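Local coordinates for protein transcriptional regulator, GntR family (Ralstonia eutropha, PDB 3IHU) that probably binds DNA as a transcription factor of the GntR family, pairing a winged helix-turn-helix reader with an all-helical FCD domain, at residues M97-S109 against Y145-L157. Numbering follows the deposited sequence.
Sequences MTGLLARAATRGS and YRTLLEMGDNREL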
HETATM    1  N   MSE A  97      -9.296  -7.852   1.650  1.00 15.63           N
HETATM    2  CA  MSE A  97      -9.591  -6.427   1.392  1.00 15.82           C
HETATM    3  C   MSE A  97      -9.152  -5.988  -0.044  1.00 15.22           C
HETATM    4  O   MSE A  97      -9.821  -5.174  -0.634  1.00 16.04           O
HETATM    5  CB  MSE A  97      -9.075  -5.459   2.492  1.00 14.99           C
HETATM    6  CG  MSE A  97      -9.750  -5.769   3.913  1.00 14.69           C
HETATM    7 SE   MSE A  97     -11.649  -5.420   3.797  0.75 12.75          SE
HETATM    8  CE  MSE A  97     -12.511  -7.207   3.651  1.00 18.94           C
ATOM      9  N   THR A  98      -8.114  -6.596  -0.588  1.00 15.97           N
ATOM     10  CA  THR A  98      -7.673  -6.286  -1.966  1.00 16.03           C
ATOM     11  C   THR A  98      -8.611  -6.908  -2.928  1.00 16.56           C
ATOM     12  O   THR A  98      -8.926  -6.360  -3.966  1.00 16.99           O
ATOM     13  CB  THR A  98      -6.245  -6.756  -2.263  1.00 16.74           C
ATOM     14  OG1 THR A  98      -5.345  -6.210  -1.290  1.00 15.71           O
ATOM     15  CG2 THR A  98      -5.799  -6.316  -3.702  1.00 16.53           C
ATOM     16  N   GLY A  99      -9.028  -8.118  -2.613  1.00 16.51           N
ATOM     17  CA  GLY A  99     -10.123  -8.724  -3.299  1.00 17.65           C
ATOM     18  C   GLY A  99     -11.348  -7.847  -3.370  1.00 17.46           C
ATOM     19  O   GLY A  99     -11.909  -7.663  -4.439  1.00 17.43           O
ATOM     20  N   LEU A 100     -11.803  -7.334  -2.230  1.00 16.98           N
ATOM     21  CA  LEU A 100     -12.920  -6.443  -2.228  1.00 16.89           C
ATOM     22  C   LEU A 100     -12.659  -5.122  -2.952  1.00 16.22           C
ATOM     23  O   LEU A 100     -13.562  -4.572  -3.518  1.00 15.61           O
ATOM     24  CB  LEU A 100     -13.407  -6.174  -0.823  1.00 17.79           C
ATOM     25  CG  LEU A 100     -14.677  -5.418  -0.606  1.00 20.47           C
ATOM     26  CD1 LEU A 100     -15.777  -5.939  -1.476  1.00 19.57           C
ATOM     27  CD2 LEU A 100     -15.037  -5.512   0.976  1.00 18.67           C
ATOM     28  N   LEU A 101     -11.452  -4.576  -2.883  1.00 16.89           N
ATOM     29  CA  LEU A 101     -11.141  -3.368  -3.637  1.00 15.78           C
ATOM     30  C   LEU A 101     -11.413  -3.552  -5.163  1.00 17.26           C
ATOM     31  O   LEU A 101     -12.035  -2.689  -5.808  1.00 17.68           O
ATOM     32  CB  LEU A 101      -9.694  -3.005  -3.422  1.00 15.77           C
ATOM     33  CG  LEU A 101      -9.153  -1.731  -4.080  1.00 15.02           C
ATOM     34  CD1 LEU A 101      -9.713  -0.475  -3.428  1.00 16.34           C
ATOM     35  CD2 LEU A 101      -7.619  -1.805  -4.168  1.00 14.41           C
ATOM     36  N   ALA A 102     -10.872  -4.639  -5.719  1.00 17.08           N
ATOM     37  CA  ALA A 102     -11.037  -5.005  -7.138  1.00 16.99           C
ATOM     38  C   ALA A 102     -12.499  -5.265  -7.414  1.00 16.77           C
ATOM     39  O   ALA A 102     -13.055  -4.787  -8.394  1.00 15.49           O
ATOM     40  CB  ALA A 102     -10.205  -6.261  -7.471  1.00 14.98           C
ATOM     41  N   ARG A 103     -13.135  -6.074  -6.561  1.00 16.52           N
ATOM     42  CA  ARG A 103     -14.550  -6.343  -6.713  1.00 16.26           C
ATOM     43  C   ARG A 103     -15.387  -5.105  -6.796  1.00 18.55           C
ATOM     44  O   ARG A 103     -16.194  -4.943  -7.726  1.00 20.14           O
ATOM     45  CB  ARG A 103     -15.066  -7.217  -5.581  1.00 17.57           C
ATOM     46  CG  ARG A 103     -16.558  -7.599  -5.702  1.00 15.25           C
ATOM     47  CD  ARG A 103     -17.080  -8.311  -4.434  1.00 16.41           C
ATOM     48  NE  ARG A 103     -18.403  -8.795  -4.767  1.00 18.74           N
ATOM     49  CZ  ARG A 103     -18.677  -9.940  -5.383  1.00 20.47           C
ATOM     50  NH1 ARG A 103     -17.751 -10.843  -5.632  1.00 22.94           N
ATOM     51  NH2 ARG A 103     -19.916 -10.192  -5.721  1.00 23.58           N
ATOM     52  N   ALA A 104     -15.185  -4.183  -5.873  1.00 19.97           N
ATOM     53  CA  ALA A 104     -16.016  -2.981  -5.853  1.00 20.66           C
ATOM     54  C   ALA A 104     -15.727  -2.073  -7.074  1.00 20.26           C
ATOM     55  O   ALA A 104     -16.624  -1.355  -7.529  1.00 18.94           O
ATOM     56  CB  ALA A 104     -15.834  -2.206  -4.571  1.00 19.75           C
ATOM     57  N   ALA A 105     -14.463  -2.026  -7.520  1.00 19.80           N
ATOM     58  CA  ALA A 105     -14.057  -1.156  -8.601  1.00 19.08           C
ATOM     59  C   ALA A 105     -14.805  -1.475  -9.891  1.00 18.75           C
ATOM     60  O   ALA A 105     -14.858  -0.608 -10.757  1.00 18.34           O
ATOM     61  CB  ALA A 105     -12.486  -1.199  -8.869  1.00 18.38           C
ATOM     62  N   THR A 106     -15.370  -2.679 -10.016  1.00 18.09           N
ATOM     63  CA  THR A 106     -16.167  -3.028 -11.180  1.00 19.36           C
ATOM     64  C   THR A 106     -17.365  -2.125 -11.361  1.00 21.61           C
ATOM     65  O   THR A 106     -17.891  -2.008 -12.476  1.00 21.28           O
ATOM     66  CB  THR A 106     -16.699  -4.465 -11.206  1.00 19.14           C
ATOM     67  OG1 THR A 106     -17.548  -4.694 -10.058  1.00 17.79           O
ATOM     68  CG2 THR A 106     -15.566  -5.423 -11.283  1.00 19.17           C
ATOM     69  N   ARG A 107     -17.799  -1.469 -10.291  1.00 22.87           N
ATOM     70  CA  ARG A 107     -18.853  -0.472 -10.429  1.00 23.38           C
ATOM     71  C   ARG A 107     -18.481   0.689 -11.351  1.00 22.42           C
ATOM     72  O   ARG A 107     -19.358   1.332 -11.896  1.00 20.99           O
ATOM     73  CB  ARG A 107     -19.279   0.061  -9.081  1.00 24.54           C
ATOM     74  CG  ARG A 107     -19.954  -1.009  -8.256  1.00 29.46           C
ATOM     75  CD  ARG A 107     -20.187  -0.610  -6.769  1.00 34.07           C
ATOM     76  NE  ARG A 107     -21.276   0.355  -6.663  1.00 36.82           N
ATOM     77  CZ  ARG A 107     -21.146   1.687  -6.705  1.00 40.75           C
ATOM     78  NH1 ARG A 107     -19.952   2.267  -6.847  1.00 41.85           N
ATOM     79  NH2 ARG A 107     -22.230   2.454  -6.605  1.00 41.78           N
ATOM     80  N   GLY A 108     -17.200   0.968 -11.517  1.00 21.45           N
ATOM     81  CA  GLY A 108     -16.769   2.024 -12.414  1.00 20.77           C
ATOM     82  C   GLY A 108     -16.316   1.530 -13.774  1.00 20.59           C
ATOM     83  O   GLY A 108     -15.691   2.288 -14.504  1.00 18.87           O
ATOM     84  N   SER A 109     -16.590   0.273 -14.141  1.00 20.90           N
ATOM     85  CA  SER A 109     -16.022  -0.237 -15.412  1.00 21.95           C
ATOM     86  C   SER A 109     -16.564   0.478 -16.675  1.00 22.86           C
ATOM     87  O   SER A 109     -15.902   0.439 -17.741  1.00 23.37           O
ATOM     88  CB  SER A 109     -16.137  -1.751 -15.540  1.00 21.58           C
ATOM     89  OG  SER A 109     -17.476  -2.189 -15.501  1.00 23.52           O
ATOM     90  N   TYR A 145      -3.977   1.783  -7.137  1.00 16.04           N
ATOM     91  CA  TYR A 145      -4.845   1.463  -5.991  1.00 17.30           C
ATOM     92  C   TYR A 145      -5.840   2.562  -5.751  1.00 17.77           C
ATOM     93  O   TYR A 145      -7.023   2.292  -5.534  1.00 17.95           O
ATOM     94  CB  TYR A 145      -4.015   1.210  -4.727  1.00 16.94           C
ATOM     95  CG  TYR A 145      -3.515  -0.205  -4.621  1.00 19.88           C
ATOM     96  CD1 TYR A 145      -2.616  -0.725  -5.516  1.00 22.50           C
ATOM     97  CD2 TYR A 145      -3.931  -1.031  -3.565  1.00 24.33           C
ATOM     98  CE1 TYR A 145      -2.168  -2.019  -5.417  1.00 23.37           C
ATOM     99  CE2 TYR A 145      -3.486  -2.334  -3.469  1.00 25.95           C
ATOM    100  CZ  TYR A 145      -2.611  -2.816  -4.379  1.00 24.58           C
ATOM    101  OH  TYR A 145      -2.202  -4.085  -4.224  1.00 25.17           O
ATOM    102  N   ARG A 146      -5.385   3.814  -5.775  1.00 17.69           N
ATOM    103  CA  ARG A 146      -6.313   4.917  -5.577  1.00 19.38           C
ATOM    104  C   ARG A 146      -7.425   4.974  -6.647  1.00 18.48           C
ATOM    105  O   ARG A 146      -8.605   5.227  -6.349  1.00 17.68           O
ATOM    106  CB  ARG A 146      -5.544   6.253  -5.486  1.00 19.52           C
ATOM    107  CG  ARG A 146      -6.403   7.524  -5.588  1.00 26.30           C
ATOM    108  CD  ARG A 146      -7.566   7.596  -4.573  1.00 35.97           C
ATOM    109  NE  ARG A 146      -7.117   7.394  -3.185  1.00 42.59           N
ATOM    110  CZ  ARG A 146      -6.790   8.360  -2.323  1.00 44.74           C
ATOM    111  NH1 ARG A 146      -6.838   9.636  -2.674  1.00 45.86           N
ATOM    112  NH2 ARG A 146      -6.403   8.038  -1.092  1.00 45.90           N
ATOM    113  N   THR A 147      -7.078   4.693  -7.896  1.00 18.34           N
ATOM    114  CA  THR A 147      -8.091   4.671  -8.962  1.00 17.77           C
ATOM    115  C   THR A 147      -9.083   3.554  -8.692  1.00 17.57           C
ATOM    116  O   THR A 147     -10.306   3.753  -8.804  1.00 15.08           O
ATOM    117  CB  THR A 147      -7.422   4.526 -10.344  1.00 18.32           C
ATOM    118  OG1 THR A 147      -6.330   5.452 -10.431  1.00 18.12           O
ATOM    119  CG2 THR A 147      -8.359   4.801 -11.435  1.00 17.69           C
ATOM    120  N   LEU A 148      -8.580   2.385  -8.293  1.00 17.93           N
ATOM    121  CA  LEU A 148      -9.484   1.304  -7.959  1.00 17.97           C
ATOM    122  C   LEU A 148     -10.427   1.759  -6.855  1.00 18.60           C
ATOM    123  O   LEU A 148     -11.632   1.445  -6.882  1.00 16.80           O
ATOM    124  CB  LEU A 148      -8.762   0.012  -7.557  1.00 18.09           C
ATOM    125  CG  LEU A 148      -7.976  -0.702  -8.650  1.00 18.11           C
ATOM    126  CD1 LEU A 148      -7.174  -1.856  -8.004  1.00 13.23           C
ATOM    127  CD2 LEU A 148      -8.935  -1.156  -9.824  1.00 15.85           C
ATOM    128  N   LEU A 149      -9.892   2.516  -5.901  1.00 19.42           N
ATOM    129  CA  LEU A 149     -10.710   2.966  -4.760  1.00 19.62           C
ATOM    130  C   LEU A 149     -11.807   3.904  -5.220  1.00 19.39           C
ATOM    131  O   LEU A 149     -12.961   3.729  -4.854  1.00 19.47           O
ATOM    132  CB  LEU A 149      -9.834   3.643  -3.721  1.00 19.21           C
ATOM    133  CG  LEU A 149     -10.517   4.079  -2.427  1.00 19.62           C
ATOM    134  CD1 LEU A 149     -11.094   2.892  -1.582  1.00 21.13           C
ATOM    135  CD2 LEU A 149      -9.480   4.833  -1.649  1.00 20.90           C
ATOM    136  N   GLU A 150     -11.450   4.859  -6.058  1.00 20.15           N
ATOM    137  CA  GLU A 150     -12.389   5.856  -6.545  1.00 21.09           C
ATOM    138  C   GLU A 150     -13.466   5.210  -7.369  1.00 19.82           C
ATOM    139  O   GLU A 150     -14.624   5.628  -7.307  1.00 20.20           O
ATOM    140  CB  GLU A 150     -11.695   6.953  -7.364  1.00 21.63           C
ATOM    141  CG  GLU A 150     -10.725   7.832  -6.575  1.00 26.28           C
ATOM    142  CD  GLU A 150     -11.343   8.387  -5.270  1.00 31.86           C
ATOM    143  OE1 GLU A 150     -12.492   8.908  -5.315  1.00 33.02           O
ATOM    144  OE2 GLU A 150     -10.687   8.272  -4.195  1.00 33.06           O
HETATM  145  N   MSE A 151     -13.094   4.171  -8.098  1.00 17.92           N
HETATM  146  CA  MSE A 151     -14.027   3.403  -8.906  1.00 16.82           C
HETATM  147  C   MSE A 151     -15.087   2.704  -8.077  1.00 18.62           C
HETATM  148  O   MSE A 151     -16.251   2.684  -8.455  1.00 17.67           O
HETATM  149  CB  MSE A 151     -13.247   2.384  -9.778  1.00 17.51           C
HETATM  150  CG  MSE A 151     -12.639   2.986 -10.998  1.00 15.43           C
HETATM  151 SE   MSE A 151     -11.431   1.831 -11.964  0.75  9.46          SE
HETATM  152  CE  MSE A 151     -12.939   1.041 -12.969  1.00 14.36           C
ATOM    153  N   GLY A 152     -14.725   2.136  -6.912  1.00 17.66           N
ATOM    154  CA  GLY A 152     -15.704   1.410  -6.128  1.00 18.39           C
ATOM    155  C   GLY A 152     -16.536   2.311  -5.237  1.00 18.76           C
ATOM    156  O   GLY A 152     -17.658   1.961  -4.880  1.00 18.93           O
ATOM    157  N   ASP A 153     -16.009   3.487  -4.930  1.00 18.95           N
ATOM    158  CA  ASP A 153     -16.618   4.424  -4.016  1.00 19.89           C
ATOM    159  C   ASP A 153     -17.181   3.768  -2.708  1.00 19.87           C
ATOM    160  O   ASP A 153     -18.228   4.148  -2.244  1.00 18.69           O
ATOM    161  CB  ASP A 153     -17.710   5.203  -4.718  1.00 20.02           C
ATOM    162  CG  ASP A 153     -17.992   6.514  -4.042  1.00 22.29           C
ATOM    163  OD1 ASP A 153     -17.102   7.026  -3.338  1.00 28.92           O
ATOM    164  OD2 ASP A 153     -19.081   7.043  -4.210  1.00 24.17           O
ATOM    165  N   ASN A 154     -16.503   2.750  -2.190  1.00 20.41           N
ATOM    166  CA  ASN A 154     -16.905   2.088  -0.937  1.00 21.41           C
ATOM    167  C   ASN A 154     -16.296   2.887   0.214  1.00 22.30           C
ATOM    168  O   ASN A 154     -15.090   2.826   0.450  1.00 23.69           O
ATOM    169  CB  ASN A 154     -16.498   0.615  -0.958  1.00 20.93           C
ATOM    170  CG  ASN A 154     -16.953  -0.143   0.249  1.00 22.36           C
ATOM    171  OD1 ASN A 154     -16.898   0.393   1.330  1.00 20.82           O
ATOM    172  ND2 ASN A 154     -17.400  -1.409   0.080  1.00 20.67           N
ATOM    173  N   ARG A 155     -17.139   3.656   0.911  1.00 23.26           N
ATOM    174  CA  ARG A 155     -16.701   4.447   2.067  1.00 23.36           C
ATOM    175  C   ARG A 155     -15.965   3.578   3.116  1.00 23.75           C
ATOM    176  O   ARG A 155     -14.987   4.027   3.701  1.00 22.12           O
ATOM    177  CB  ARG A 155     -17.883   5.218   2.668  1.00 24.03           C
ATOM    178  CG  ARG A 155     -17.576   5.989   3.943  1.00 25.92           C
ATOM    179  CD  ARG A 155     -18.755   6.825   4.388  1.00 27.58           C
ATOM    180  NE  ARG A 155     -18.802   6.920   5.848  1.00 30.87           N
ATOM    181  N   GLU A 156     -16.403   2.333   3.325  1.00 23.89           N
ATOM    182  CA  GLU A 156     -15.714   1.453   4.288  1.00 25.02           C
ATOM    183  C   GLU A 156     -14.304   1.054   3.860  1.00 24.90           C
ATOM    184  O   GLU A 156     -13.415   0.955   4.690  1.00 24.02           O
ATOM    185  CB  GLU A 156     -16.546   0.207   4.619  1.00 25.82           C
ATOM    186  CG  GLU A 156     -17.851   0.521   5.301  1.00 28.97           C
ATOM    187  CD  GLU A 156     -17.695   1.591   6.355  1.00 31.29           C
ATOM    188  OE1 GLU A 156     -16.949   1.353   7.343  1.00 30.85           O
ATOM    189  OE2 GLU A 156     -18.280   2.686   6.138  1.00 35.54           O
ATOM    190  N   LEU A 157     -14.087   0.850   2.563  1.00 25.65           N
ATOM    191  CA  LEU A 157     -12.753   0.611   2.060  1.00 26.31           C
ATOM    192  C   LEU A 157     -11.888   1.840   2.163  1.00 27.28           C
ATOM    193  O   LEU A 157     -10.684   1.716   2.445  1.00 28.36           O
ATOM    194  CB  LEU A 157     -12.789   0.166   0.593  1.00 26.26           C
ATOM    195  CG  LEU A 157     -13.371  -1.217   0.373  1.00 26.36           C
ATOM    196  CD1 LEU A 157     -13.285  -1.521  -1.144  1.00 24.88           C
ATOM    197  CD2 LEU A 157     -12.592  -2.265   1.128  1.00 24.34           C
TER
HETATM  198  O   HOH W   1      -2.819  -5.302  -1.752  1.00 25.18           O
HETATM  199  O   HOH W   2     -12.916  -0.275  -5.034  1.00 16.26           O
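L101 sits in the hole formed by Y145, L148 and L149 of one helix and L157 of the next, a worked example of knobs-into-holes packing; segments 97-105 and 145-152 cross at 56° with their axes 7.6 Å apart. Its CB does not aim straight at the partner; with CG anti to the backbone N (chi1 -178°), the branch turns inward. CG then rests against L148 CB at 3.9 Å. CD1 settles on the backbone of L149, 3.8 Å from its CA, while CD2 meets both L148 CD1 and the ring carbon CD2 of Y145, the latter also 3.8 Å off. The packing is reciprocal, for L157 is itself a knob among M97, L100, L101 and A104, its CD1 lying 3.8 Å from L101 CA.

Further along, small residues bring the backbones together: A105 and G152 have their CA atoms only 3.9 Å apart, and G152 CA makes a CH...O contact with A104 O at 3.2 Å. Beyond this pinch, the selenomethionine M151 bends at chi3 (86°), bringing CE near the carbonyl oxygens of both A105 and G108. Two waters complete the join: one donates to both L101 O and L148 O, bridging backbone carbonyls, and the other links T98 OG1, which is also bonded to A94 O, with the hydroxyl of Y145; that water lies at the edge of the Y145 ring, in its plane.

N154 caps helix 155-165 through OD1, which accepts from L157 N at 3.1 Å, and so ties the turn to the L157 knob. Within the helical FCD domain, the contact thus joins the C-terminal part of helix 84-105 to the corner between helices 134-152 and 155-165, with helix 112-130 packing on L148 and M151, and helix 179-195 on A102 and A105.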